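Local coordinates for PspGI restriction endonuclease (Pyrococcus sp. GI-H, PDB 3BM3), which probably cuts DNA at a specific sequence as a type II restriction endonuclease, and is caught here bound to substrate DNA in a complex associated with base flipping, at residues Lys87-Gln90 with Ser91-Gln94; Phe64-Tyr67 with Lys68-Glu71; Ile17-Thr20 with Asn21-Ile24; Val212-Asp216 with Gly217-Ser221; Val171-Ala174 with Gln175-Asn179. The protein carries 2 engineered substitutions. All blocks are in the same frame, centred on the assembly; numbering follows the deposited sequence.

How the contacts relate
Contacts 1, 2 and 3 form one cluster. Contact 2 lies with its centre about 10 Å from that of contact 3 and about 14 Å from that of contact 1, and all three touch one another. Ile-17 of contact 3 packs on Tyr-67 of contact 2 and on Phe-92 of contact 1. Contact 1 reads nucleotides of DNA chain B, contact 2 holds an adenine of chain A, and contact 3 comes within about 4 Å of the nucleic acid. Contacts 4 and 5 belong to the mixed-sheet core, their centres about 24 Å apart. Contact 5 lies about 37 Å from contact 2, centre to centre, and, like contact 1, meets the second subunit.

Contact 1 of 5, residues Lys87-Gln90 with Ser91-Gln94; sequences KLEQ and SFQQ. With nucleotides of chain B.
Gln-90 OE1 and Ser-91 OG share one water, and each has a further partner. Water 1 donates to Gln-90 OE1 at 2.7 Å. Its other proton goes to Ser-91 OG, also at 2.7 Å, so both its donors are spent on the bridge. From three residues earlier in the helix, Lys-87 NZ reaches Gln-90 OE1 at 2.8 Å, on a lone pair in the carbonyl plane. Ser-91 OG donates a hydrogen bond to OP1 of DA10 of chain B at 2.6 Å; a small hydroxyl suits a place where the helix runs against the DNA backbone. The Gln-90 chain is extended, and its NE2 bonds to Gln-93 OE1 of the second subunit.

Gln-94 enters the minor groove. Bent at chi2 (-73°), it sets its amide against the guanine edge of DG8 of chain B. There OE1 accepts from N2 at 2.9 Å in a nearly straight bond (172°), while NE2 donates to N3 at 3.1 Å and to O4' of DG9 of chain B. The backbone joins in, for Gln-94 O takes N2 of the same DG9 at 3.1 Å.

On the protein side of the helix Leu-88 lies alongside Phe-92, its CD1 3.5 Å from CZ. Glu-89 OE1 sits at the edge of the same ring, in its plane, while OE2 is paired with Arg-85 and Arg-75.

Because N2 is the amino group that marks guanine in the minor groove, an amide offering both acceptor and donor to N2 and N3 suits recognition of a G-C pair, with the phosphate bond fixing the helix beside it.

Contact 2 of 5, residues Phe64-Tyr67 with Lys68-Glu71; sequences FEIY and KEYE. With nucleotides of chain A.
The Lys-68 side chain crosses over one face of the Phe-64 ring, one helical turn earlier, with CE 4.0 Å from the ring centroid and only 5° off the normal, a CH-pi contact. NZ lies farther toward the rim, 4.3 Å from the centroid, close enough for a cation-pi interaction. The bend at chi3 (-70°) keeps the Lys-68 chain over the ring. The base of DA6 of DNA chain A lies on the opposite face, nearly parallel to the ring (about 14°), its C4 3.4 Å from Phe-64 CD1.

Tyr-67 offers a face to the other end of the same adenine, whose N1 stands 3.5 Å from Tyr-67 CG, but its ring is markedly tilted against the base. The far end of Tyr-67 is anchored within the helix: OH donates to Glu-71 OE2 at 2.7 Å, reaching its anti side, with carboxylate and ring nearly perpendicular. Arg-96 grips the same OE2 and Arg-75 the other oxygen, so Glu-71 ties the ring to two arginines and should hold its rotation.

Glu-65 OE2 and Glu-69 OE2 lie 3.4 Å apart, an unfavourable pair probably eased by Lys-62, which bridges to Glu-65. Ile-66 CG2 rests 3.6 Å from Tyr-70 CE2, the two chains pointing the same way.

Both rings line one face of the adenine, Phe-64 under N9/C4 and Tyr-67 under N1/C2, consistent with a pocket wall for a flipped base.

Contact 3 of 5, residues Ile17-Thr20 with Asn21-Ile24; sequences IPPT and NEII
With CG of Asn-21 set between the backbone N and the carbonyl carbon (chi1 67°), its amide turns back over the preceding residues and brings OD1 to 3.2 Å from Pro-19 CB. Glu-22 takes the other course: chi1 near -64° and an extended chain lay its carboxylate beside the Pro-19 ring, with Glu-22 OE1 3.5 Å from Pro-19 CD. A negative group at this spot is probably favoured by the amino end of the helix.

Pro-19 is the N-cap of helix 20-31. Its carbonyl accepts Ile-23 N at 3.1 Å, the first turn's bond, and Thr-20 O accepts Ile-24 N at 2.7 Å. A proline suits the place, since its ring fixes phi and it has no backbone N-H to satisfy where the helix begins.

Ile-23 folds back along the loop. Its CD1 comes 3.4 Å from Pro-18 O and 4.2 Å from Ile-17 CG2, so a branched apolar chain fills the corner between loop and helix. Thr-20 CG2 lies alongside Ile-24 CG1 at 3.9 Å, pointing the same way, on the side that packs against helix 85-115. From that helix, Arg-99 donates to the carbonyls of both Ile-17 and Pro-18.

Contact 4 of 5, residues Val212-Asp216 with Gly217-Ser221; sequences VYVID and GRYDS
Apolar packing joins Val-214, last of the strand, and Ile-215 just after it to Tyr-219 and Arg-218. Val-214 CG2 rests 3.8 Å from Tyr-219 CB and lies in the plane of that ring, at its edge, the two side chains crossing at about a right angle. Ile-215 CG2 meets Arg-218 CB at 3.8 Å, so the aliphatic root of the arginine serves as packing while its charged end goes off to other partners.

The backbone bonds are of the short, three-residue kind. Arg-218 N reaches Ile-215 O at 2.9 Å and Tyr-219 N reaches Asp-216 O at 3.1 Å, the second donor standing 62° out of the carbonyl plane, as in a tight first turn. Water 2 fills the next link: it donates to Asp-216 O at 2.7 Å and accepts from Asp-220 N at 2.9 Å, standing in for a direct bond between atoms 4.4 Å apart.

Polar side chains fasten the turn. Arg-218 NH1 donates to Ser-221 OG at 2.8 Å, almost in the guanidinium plane, while NH2 pairs with Glu-225 and donates to Phe-196 O. Asp-216 bonds to Ser-247.

The chain here leaves strand 211-214, which lies between strands 186-191 and 243-245 in the mixed sheet, and turns directly into helix 216-227, the strand-to-helix connection of an alpha/beta core such as that of the PD-(D/E)XK nucleases.

Contact 5 of 5, residues Val171-Ala174 with Gln175-Asn179; sequences VGEA and QILRN
Val-171 hands its carbonyl to Gln-175 N at 2.9 Å. Its own side chain packs against Gly-172 of the second subunit, and the Gln-175 residues of the two subunits also touch, so this side of the helix lies at the dimer contact. Gly-172 comes next, and its oxygen accepts Ile-176 N at 3.0 Å. The CG1 of Ile-176 lies 3.3 Å from that same Gly-172 oxygen. Glycine probably suits the place because, in a symmetric dimer, Val-171 of the other subunit would pack here.

Glu-173 runs out extended, CG anti to the backbone N (chi1 -179°), alongside Leu-177, pointing the same way. Its CG is 3.9 Å from Leu-177 CD1, which shields the methylenes while OE1 bonds to Thr-158 in strand 155-160. That bond ties the helix to the first strand of the beta-alpha-beta unit formed by strand 155-160, helix 167-181 and strand 186-191, where the helix packs on the sheet. Phe-187 of the latter strand meets Glu-173, Ala-174, Leu-177 and Arg-178.

Ala-174 has a methyl small enough to lie against Phe-187. Its carbonyl takes Arg-178 N at 2.7 Å, and the arginine's CG leans on the same Ala-174 oxygen at 3.2 Å. From there Arg-178 stays extended to NE, and its NH2 pairs with Asp-210 and bonds to Gly-208 O. Gln-175 and Asn-179, one turn apart, both donate to Asn-207 of the second subunit.

Contact 1 of 5, residues Lys87-Gln90 with Ser91-Gln94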
# COMPACT_ATOMS: atom_id res chain seq x y z
N LYS C 87 20.90 1.99 -10.19
CA LYS C 87 20.76 1.24 -8.95
C LYS C 87 20.92 2.14 -7.74
O LYS C 87 20.17 2.03 -6.78
CB LYS C 87 21.73 0.05 -8.90
CG LYS C 87 21.28 -1.08 -9.85
CD LYS C 87 19.77 -1.52 -9.73
CE LYS C 87 19.49 -2.54 -8.60
NZ LYS C 87 18.11 -3.13 -8.65
N LEU C 88 21.83 3.08 -7.83
CA LEU C 88 22.06 4.04 -6.77
C LEU C 88 20.79 4.84 -6.48
O LEU C 88 20.33 4.98 -5.33
CB LEU C 88 23.19 4.98 -7.21
CG LEU C 88 23.61 5.99 -6.16
CD1 LEU C 88 24.14 5.34 -4.87
CD2 LEU C 88 24.70 6.87 -6.78
N GLU C 89 20.23 5.39 -7.54
CA GLU C 89 19.04 6.23 -7.39
C GLU C 89 17.84 5.41 -6.96
O GLU C 89 16.99 5.90 -6.20
CB GLU C 89 18.77 7.01 -8.66
CG GLU C 89 19.89 8.00 -9.01
CD GLU C 89 20.16 9.07 -7.98
OE1 GLU C 89 19.38 9.30 -7.04
OE2 GLU C 89 21.19 9.74 -8.17
N GLN C 90 17.79 4.14 -7.37
CA GLN C 90 16.67 3.31 -6.94
C GLN C 90 16.82 3.10 -5.44
O GLN C 90 15.86 3.20 -4.68
CB GLN C 90 16.68 1.97 -7.65
CG GLN C 90 15.59 1.08 -7.15
CD GLN C 90 15.70 -0.31 -7.67
OE1 GLN C 90 16.77 -0.90 -7.57
NE2 GLN C 90 14.63 -0.82 -8.25
N SER C 91 18.04 2.77 -5.04
CA SER C 91 18.34 2.55 -3.62
C SER C 91 18.01 3.75 -2.77
O SER C 91 17.40 3.63 -1.71
CB SER C 91 19.79 2.10 -3.41
OG SER C 91 20.02 0.78 -3.91
N PHE C 92 18.34 4.94 -3.26
CA PHE C 92 18.01 6.13 -2.54
C PHE C 92 16.50 6.34 -2.46
O PHE C 92 16.02 6.71 -1.41
CB PHE C 92 18.62 7.34 -3.19
CG PHE C 92 20.11 7.46 -3.04
CD1 PHE C 92 20.81 6.98 -1.94
CD2 PHE C 92 20.82 8.12 -4.02
CE1 PHE C 92 22.19 7.18 -1.80
CE2 PHE C 92 22.18 8.28 -3.89
CZ PHE C 92 22.86 7.83 -2.79
N GLN C 93 15.77 6.13 -3.56
CA GLN C 93 14.31 6.28 -3.53
C GLN C 93 13.73 5.33 -2.49
O GLN C 93 12.88 5.70 -1.73
CB GLN C 93 13.65 6.07 -4.91
CG GLN C 93 12.18 6.18 -4.88
CD GLN C 93 11.76 7.56 -4.44
OE1 GLN C 93 11.91 8.52 -5.22
NE2 GLN C 93 11.31 7.69 -3.17
N GLN C 94 14.20 4.09 -2.50
CA GLN C 94 13.72 3.09 -1.56
C GLN C 94 14.04 3.48 -0.12
O GLN C 94 13.22 3.31 0.78
CB GLN C 94 14.24 1.71 -1.95
CG GLN C 94 13.75 1.26 -3.30
CD GLN C 94 12.29 0.87 -3.34
OE1 GLN C 94 11.42 1.66 -2.96
NE2 GLN C 94 12.02 -0.33 -3.79
P DG B 9 14.08 -5.06 -5.34
OP1 DG B 9 14.43 -5.24 -6.78
OP2 DG B 9 13.75 -6.25 -4.52
O5' DG B 9 15.27 -4.29 -4.64
C5' DG B 9 15.72 -3.05 -5.17
C4' DG B 9 15.93 -2.05 -4.06
O4' DG B 9 14.66 -1.73 -3.42
C3' DG B 9 16.85 -2.51 -2.93
O3' DG B 9 17.52 -1.37 -2.43
C2' DG B 9 15.86 -3.06 -1.91
C1' DG B 9 14.71 -2.07 -2.04
N9 DG B 9 13.40 -2.60 -1.68
C8 DG B 9 12.90 -3.84 -2.00
N7 DG B 9 11.67 -4.02 -1.57
C5 DG B 9 11.35 -2.83 -0.93
C6 DG B 9 10.16 -2.43 -0.27
O6 DG B 9 9.11 -3.07 -0.14
N1 DG B 9 10.27 -1.15 0.25
C2 DG B 9 11.38 -0.34 0.15
N2 DG B 9 11.29 0.86 0.71
N3 DG B 9 12.50 -0.71 -0.46
C4 DG B 9 12.42 -1.95 -0.97
P DG B 8 11.80 -2.53 -10.42
OP1 DG B 8 11.34 -1.16 -10.71
OP2 DG B 8 13.03 -3.06 -11.07
O5' DG B 8 12.04 -2.65 -8.86
C5' DG B 8 11.01 -2.32 -7.94
C4' DG B 8 11.51 -2.53 -6.54
O4' DG B 8 10.48 -2.18 -5.59
C3' DG B 8 11.87 -3.99 -6.24
O3' DG B 8 12.89 -4.00 -5.25
C2' DG B 8 10.58 -4.50 -5.60
C1' DG B 8 10.28 -3.30 -4.74
N9 DG B 8 8.92 -3.22 -4.21
C8 DG B 8 7.92 -4.15 -4.33
N7 DG B 8 6.83 -3.80 -3.70
C5 DG B 8 7.13 -2.57 -3.14
C6 DG B 8 6.35 -1.72 -2.32
O6 DG B 8 5.21 -1.90 -1.89
N1 DG B 8 7.04 -0.56 -1.99
C2 DG B 8 8.33 -0.26 -2.38
N2 DG B 8 8.82 0.91 -1.98
N3 DG B 8 9.07 -1.06 -3.13
C4 DG B 8 8.42 -2.19 -3.46
P DA B 10 18.66 -1.53 -1.32
OP1 DA B 10 19.85 -0.77 -1.81
OP2 DA B 10 18.82 -2.94 -0.90
O5' DA B 10 18.07 -0.68 -0.12
C5' DA B 10 17.68 0.66 -0.35
C4' DA B 10 16.99 1.23 0.86
O4' DA B 10 15.71 0.59 1.05
C3' DA B 10 17.75 1.04 2.16
O3' DA B 10 17.61 2.22 2.94
C2' DA B 10 17.06 -0.15 2.81
C1' DA B 10 15.63 -0.00 2.34
N9 DA B 10 14.93 -1.27 2.18
C8 DA B 10 15.41 -2.41 1.59
N7 DA B 10 14.54 -3.39 1.54
C5 DA B 10 13.41 -2.86 2.15
C6 DA B 10 12.15 -3.39 2.40
N6 DA B 10 11.80 -4.63 2.04
N1 DA B 10 11.25 -2.61 3.04
C2 DA B 10 11.61 -1.37 3.38
N3 DA B 10 12.78 -0.74 3.18
C4 DA B 10 13.64 -1.56 2.56
O HOH W 1 18.72 -0.82 -5.73

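Contact 2 of 5, residues Phe64-Tyr67 with Lys68-Glu71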
# COMPACT_ATOMS: atom_id res chain seq x y z
N PHE C 64 14.57 15.75 6.61
CA PHE C 64 14.67 15.42 5.16
C PHE C 64 15.82 16.19 4.51
O PHE C 64 16.63 15.65 3.76
CB PHE C 64 13.37 15.71 4.45
CG PHE C 64 13.32 15.23 3.03
CD1 PHE C 64 14.09 14.17 2.60
CD2 PHE C 64 12.42 15.79 2.13
CE1 PHE C 64 14.04 13.72 1.32
CE2 PHE C 64 12.35 15.32 0.82
CZ PHE C 64 13.17 14.26 0.42
N GLU C 65 15.92 17.47 4.82
CA GLU C 65 17.02 18.26 4.31
C GLU C 65 18.39 17.69 4.72
O GLU C 65 19.31 17.60 3.90
CB GLU C 65 16.86 19.72 4.74
CG GLU C 65 18.09 20.53 4.68
CD GLU C 65 18.02 21.69 5.66
OE1 GLU C 65 16.91 22.25 5.83
OE2 GLU C 65 19.07 22.00 6.28
N ILE C 66 18.53 17.28 5.97
CA ILE C 66 19.76 16.67 6.43
C ILE C 66 20.01 15.37 5.69
O ILE C 66 21.13 15.14 5.19
CB ILE C 66 19.74 16.45 7.96
CG1 ILE C 66 19.80 17.82 8.64
CG2 ILE C 66 20.90 15.62 8.43
CD1 ILE C 66 19.44 17.79 10.11
N TYR C 67 18.99 14.54 5.64
CA TYR C 67 19.08 13.30 4.88
C TYR C 67 19.61 13.62 3.47
O TYR C 67 20.50 12.96 2.96
CB TYR C 67 17.70 12.64 4.78
CG TYR C 67 17.76 11.56 3.75
CD1 TYR C 67 18.27 10.32 4.09
CD2 TYR C 67 17.41 11.83 2.43
CE1 TYR C 67 18.40 9.35 3.10
CE2 TYR C 67 17.53 10.89 1.47
CZ TYR C 67 18.03 9.66 1.80
OH TYR C 67 18.18 8.75 0.82
N LYS C 68 19.02 14.59 2.81
CA LYS C 68 19.42 14.84 1.41
C LYS C 68 20.86 15.28 1.29
O LYS C 68 21.53 14.97 0.30
CB LYS C 68 18.50 15.84 0.75
CG LYS C 68 17.14 15.25 0.49
CD LYS C 68 16.29 16.13 -0.39
CE LYS C 68 15.85 17.38 0.33
NZ LYS C 68 14.79 18.09 -0.44
N GLU C 69 21.35 16.02 2.27
CA GLU C 69 22.75 16.40 2.29
C GLU C 69 23.62 15.18 2.40
O GLU C 69 24.64 15.08 1.72
CB GLU C 69 23.04 17.34 3.46
CG GLU C 69 22.36 18.70 3.35
CD GLU C 69 22.62 19.59 4.57
OE1 GLU C 69 23.81 19.88 4.84
OE2 GLU C 69 21.65 20.02 5.26
N TYR C 70 23.24 14.26 3.26
CA TYR C 70 23.98 13.00 3.38
C TYR C 70 23.87 12.18 2.11
O TYR C 70 24.85 11.62 1.63
CB TYR C 70 23.49 12.19 4.55
CG TYR C 70 23.88 12.74 5.90
CD1 TYR C 70 25.09 13.41 6.10
CD2 TYR C 70 23.05 12.59 7.01
CE1 TYR C 70 25.44 13.90 7.34
CE2 TYR C 70 23.39 13.08 8.24
CZ TYR C 70 24.59 13.71 8.41
OH TYR C 70 24.98 14.21 9.64
N GLU C 71 22.67 12.13 1.55
CA GLU C 71 22.44 11.38 0.31
C GLU C 71 23.36 11.91 -0.78
O GLU C 71 23.91 11.16 -1.56
CB GLU C 71 21.00 11.57 -0.13
CG GLU C 71 20.59 10.71 -1.29
CD GLU C 71 19.20 11.01 -1.75
OE1 GLU C 71 19.00 12.06 -2.38
OE2 GLU C 71 18.30 10.20 -1.48
P DA A 6 5.99 9.38 1.16
OP1 DA A 6 4.89 9.70 2.11
OP2 DA A 6 6.23 10.26 -0.01
O5' DA A 6 7.32 9.27 2.04
C5' DA A 6 8.59 9.22 1.41
C4' DA A 6 9.11 10.62 1.25
O4' DA A 6 9.53 11.17 2.53
C3' DA A 6 10.33 10.74 0.33
O3' DA A 6 10.06 11.77 -0.62
C2' DA A 6 11.46 11.14 1.26
C1' DA A 6 10.71 11.92 2.32
N9 DA A 6 11.39 12.07 3.60
C8 DA A 6 10.98 12.86 4.64
N7 DA A 6 11.78 12.84 5.68
C5 DA A 6 12.79 11.97 5.30
C6 DA A 6 13.94 11.53 5.96
N6 DA A 6 14.28 11.92 7.19
N1 DA A 6 14.75 10.66 5.31
C2 DA A 6 14.41 10.28 4.07
N3 DA A 6 13.35 10.62 3.34
C4 DA A 6 12.56 11.48 4.02

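Contact 3 of 5, residues Ile17-Thr20 with Asn21-Ile24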
# COMPACT_ATOMS: atom_id res chain seq x y z
N ILE C 17 24.56 6.26 5.01
CA ILE C 17 23.74 7.37 5.44
C ILE C 17 23.31 7.12 6.88
O ILE C 17 22.71 6.08 7.18
CB ILE C 17 22.47 7.59 4.57
CG1 ILE C 17 22.85 7.81 3.10
CG2 ILE C 17 21.69 8.75 5.15
CD1 ILE C 17 21.71 7.91 2.18
N PRO C 18 23.60 8.06 7.78
CA PRO C 18 23.22 7.88 9.17
C PRO C 18 21.75 7.51 9.34
O PRO C 18 20.92 7.93 8.52
CB PRO C 18 23.50 9.25 9.76
CG PRO C 18 24.68 9.72 8.98
CD PRO C 18 24.39 9.29 7.59
N PRO C 19 21.44 6.69 10.34
CA PRO C 19 20.04 6.26 10.46
C PRO C 19 19.10 7.40 10.80
O PRO C 19 19.50 8.44 11.31
CB PRO C 19 20.07 5.25 11.59
CG PRO C 19 21.35 5.47 12.29
CD PRO C 19 22.31 6.07 11.35
N THR C 20 17.83 7.19 10.48
CA THR C 20 16.83 8.23 10.64
C THR C 20 16.80 8.77 12.07
O THR C 20 16.68 9.97 12.26
CB THR C 20 15.44 7.70 10.25
OG1 THR C 20 15.48 7.27 8.91
CG2 THR C 20 14.38 8.78 10.37
N ASN C 21 16.91 7.90 13.06
CA ASN C 21 16.88 8.36 14.46
C ASN C 21 17.97 9.40 14.70
O ASN C 21 17.73 10.45 15.32
CB ASN C 21 16.97 7.17 15.43
CG ASN C 21 18.31 6.43 15.40
OD1 ASN C 21 18.92 6.23 14.36
ND2 ASN C 21 18.75 6.01 16.57
N GLU C 22 19.17 9.15 14.17
CA GLU C 22 20.27 10.09 14.33
C GLU C 22 20.02 11.40 13.61
O GLU C 22 20.30 12.48 14.14
CB GLU C 22 21.59 9.45 13.86
CG GLU C 22 21.96 8.26 14.74
CD GLU C 22 23.25 7.57 14.37
OE1 GLU C 22 24.05 8.12 13.56
OE2 GLU C 22 23.47 6.46 14.93
N ILE C 23 19.44 11.31 12.42
CA ILE C 23 19.14 12.48 11.64
C ILE C 23 18.06 13.29 12.32
O ILE C 23 18.15 14.51 12.36
CB ILE C 23 18.72 12.10 10.21
CG1 ILE C 23 19.93 11.45 9.48
CG2 ILE C 23 18.23 13.31 9.47
CD1 ILE C 23 19.63 11.02 8.05
N ILE C 24 17.06 12.62 12.88
CA ILE C 24 15.99 13.30 13.60
C ILE C 24 16.58 14.03 14.81
O ILE C 24 16.23 15.20 15.11
CB ILE C 24 14.88 12.31 14.02
CG1 ILE C 24 14.07 11.85 12.79
CG2 ILE C 24 13.89 12.95 15.06
CD1 ILE C 24 13.13 12.88 12.25

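Contact 4 of 5, residues Val212-Asp216 with Gly217-Ser221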
# COMPACT_ATOMS: atom_id res chain seq x y z
N VAL C 212 -10.16 9.50 12.64
CA VAL C 212 -9.25 9.76 11.54
C VAL C 212 -8.58 11.06 11.83
O VAL C 212 -9.28 12.06 12.02
CB VAL C 212 -10.02 9.81 10.23
CG1 VAL C 212 -9.18 10.48 9.15
CG2 VAL C 212 -10.42 8.35 9.83
N TYR C 213 -7.25 11.07 11.83
CA TYR C 213 -6.47 12.28 12.05
C TYR C 213 -5.77 12.71 10.79
O TYR C 213 -5.19 11.89 10.10
CB TYR C 213 -5.43 12.09 13.14
CG TYR C 213 -6.12 11.91 14.48
CD1 TYR C 213 -6.32 12.99 15.32
CD2 TYR C 213 -6.59 10.66 14.86
CE1 TYR C 213 -6.97 12.83 16.51
CE2 TYR C 213 -7.23 10.47 16.04
CZ TYR C 213 -7.44 11.58 16.88
OH TYR C 213 -8.09 11.39 18.07
N VAL C 214 -5.84 13.99 10.50
CA VAL C 214 -5.38 14.51 9.23
C VAL C 214 -4.38 15.63 9.53
O VAL C 214 -4.50 16.33 10.51
CB VAL C 214 -6.56 15.00 8.34
CG1 VAL C 214 -7.65 13.93 8.17
CG2 VAL C 214 -7.17 16.25 8.87
N ILE C 215 -3.35 15.76 8.71
CA ILE C 215 -2.39 16.81 8.89
C ILE C 215 -3.19 18.12 9.00
O ILE C 215 -4.14 18.32 8.28
CB ILE C 215 -1.38 16.85 7.73
CG1 ILE C 215 -0.26 17.84 8.02
CG2 ILE C 215 -2.07 17.07 6.37
CD1 ILE C 215 0.96 17.66 7.11
N ASP C 216 -2.78 19.00 9.91
CA ASP C 216 -3.63 20.13 10.26
C ASP C 216 -4.05 20.94 9.06
O ASP C 216 -5.20 21.37 8.99
CB ASP C 216 -2.97 21.03 11.29
CG ASP C 216 -2.88 20.41 12.67
OD1 ASP C 216 -3.07 19.19 12.82
OD2 ASP C 216 -2.58 21.17 13.61
N GLY C 217 -3.12 21.12 8.12
CA GLY C 217 -3.33 21.90 6.90
C GLY C 217 -4.44 21.41 6.00
O GLY C 217 -4.94 22.15 5.15
N ARG C 218 -4.83 20.15 6.16
CA ARG C 218 -5.88 19.56 5.33
C ARG C 218 -7.23 19.52 6.02
O ARG C 218 -8.24 19.33 5.39
CB ARG C 218 -5.41 18.15 4.92
CG ARG C 218 -6.37 17.34 4.08
CD ARG C 218 -6.95 18.08 2.91
NE ARG C 218 -7.72 17.13 2.12
CZ ARG C 218 -8.77 17.43 1.37
NH1 ARG C 218 -9.22 18.69 1.29
NH2 ARG C 218 -9.39 16.48 0.71
N TYR C 219 -7.25 19.72 7.32
CA TYR C 219 -8.47 19.54 8.10
C TYR C 219 -9.58 20.43 7.56
O TYR C 219 -10.65 19.96 7.24
CB TYR C 219 -8.22 19.82 9.57
CG TYR C 219 -9.45 19.66 10.39
CD1 TYR C 219 -9.89 18.41 10.80
CD2 TYR C 219 -10.23 20.75 10.70
CE1 TYR C 219 -11.05 18.25 11.51
CE2 TYR C 219 -11.38 20.61 11.45
CZ TYR C 219 -11.80 19.35 11.83
OH TYR C 219 -12.96 19.25 12.56
N ASP C 220 -9.32 21.72 7.48
CA ASP C 220 -10.39 22.65 7.08
C ASP C 220 -10.99 22.34 5.72
O ASP C 220 -12.21 22.33 5.55
CB ASP C 220 -9.91 24.09 7.14
CG ASP C 220 -9.84 24.63 8.54
OD1 ASP C 220 -10.27 23.93 9.47
OD2 ASP C 220 -9.38 25.79 8.70
N SER C 221 -10.14 22.10 4.72
CA SER C 221 -10.64 21.87 3.37
C SER C 221 -11.36 20.52 3.31
O SER C 221 -12.35 20.39 2.60
CB SER C 221 -9.50 21.92 2.34
OG SER C 221 -8.45 21.00 2.63
O HOH W 2 -6.84 23.21 7.94

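Contact 5 of 5, residues Val171-Ala174 with Gln175-Asn179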
# COMPACT_ATOMS: atom_id res chain seq x y z
N VAL C 171 -7.94 -0.25 7.18
CA VAL C 171 -9.27 -0.85 7.23
C VAL C 171 -9.06 -2.36 7.36
O VAL C 171 -9.67 -3.00 8.18
CB VAL C 171 -10.12 -0.53 6.01
CG1 VAL C 171 -11.47 -1.28 6.05
CG2 VAL C 171 -10.36 0.99 5.85
N GLY C 172 -8.10 -2.89 6.62
CA GLY C 172 -7.76 -4.31 6.67
C GLY C 172 -7.28 -4.71 8.04
O GLY C 172 -7.75 -5.69 8.62
N GLU C 173 -6.33 -3.95 8.57
CA GLU C 173 -5.79 -4.21 9.88
C GLU C 173 -6.91 -4.19 10.95
O GLU C 173 -7.03 -5.07 11.80
CB GLU C 173 -4.70 -3.20 10.22
CG GLU C 173 -4.11 -3.44 11.55
CD GLU C 173 -3.02 -2.48 11.90
OE1 GLU C 173 -2.64 -1.65 11.05
OE2 GLU C 173 -2.58 -2.53 13.06
N ALA C 174 -7.73 -3.17 10.86
CA ALA C 174 -8.84 -2.98 11.80
C ALA C 174 -9.78 -4.18 11.73
O ALA C 174 -10.25 -4.66 12.76
CB ALA C 174 -9.59 -1.66 11.48
N GLN C 175 -10.04 -4.67 10.53
CA GLN C 175 -10.96 -5.79 10.38
C GLN C 175 -10.37 -7.03 11.04
O GLN C 175 -11.04 -7.74 11.78
CB GLN C 175 -11.23 -6.04 8.89
CG GLN C 175 -11.72 -7.44 8.54
CD GLN C 175 -13.00 -7.82 9.26
OE1 GLN C 175 -13.80 -6.94 9.65
NE2 GLN C 175 -13.21 -9.16 9.47
N ILE C 176 -9.09 -7.28 10.77
CA ILE C 176 -8.43 -8.43 11.36
C ILE C 176 -8.49 -8.37 12.89
O ILE C 176 -8.83 -9.35 13.55
CB ILE C 176 -6.99 -8.54 10.88
CG1 ILE C 176 -7.01 -8.82 9.36
CG2 ILE C 176 -6.24 -9.67 11.60
CD1 ILE C 176 -5.63 -8.52 8.72
N LEU C 177 -8.23 -7.18 13.44
CA LEU C 177 -8.24 -6.96 14.89
C LEU C 177 -9.65 -7.04 15.47
O LEU C 177 -9.85 -7.66 16.51
CB LEU C 177 -7.62 -5.62 15.17
CG LEU C 177 -6.09 -5.65 15.00
CD1 LEU C 177 -5.55 -4.23 15.04
CD2 LEU C 177 -5.42 -6.57 16.05
N ARG C 178 -10.61 -6.45 14.77
CA ARG C 178 -12.01 -6.51 15.22
C ARG C 178 -12.55 -7.92 15.18
O ARG C 178 -13.33 -8.33 16.07
CB ARG C 178 -12.87 -5.57 14.41
CG ARG C 178 -12.63 -4.19 14.80
CD ARG C 178 -13.51 -3.19 14.13
NE ARG C 178 -12.93 -1.89 14.40
CZ ARG C 178 -13.10 -1.19 15.54
NH1 ARG C 178 -13.89 -1.64 16.52
NH2 ARG C 178 -12.50 -0.03 15.69
N ASN C 179 -12.14 -8.66 14.17
CA ASN C 179 -12.54 -10.04 14.08
C ASN C 179 -12.06 -10.79 15.30
O ASN C 179 -12.83 -11.54 15.92
CB ASN C 179 -11.97 -10.65 12.80
CG ASN C 179 -12.51 -12.01 12.50
OD1 ASN C 179 -13.50 -12.44 13.10
ND2 ASN C 179 -11.90 -12.71 11.55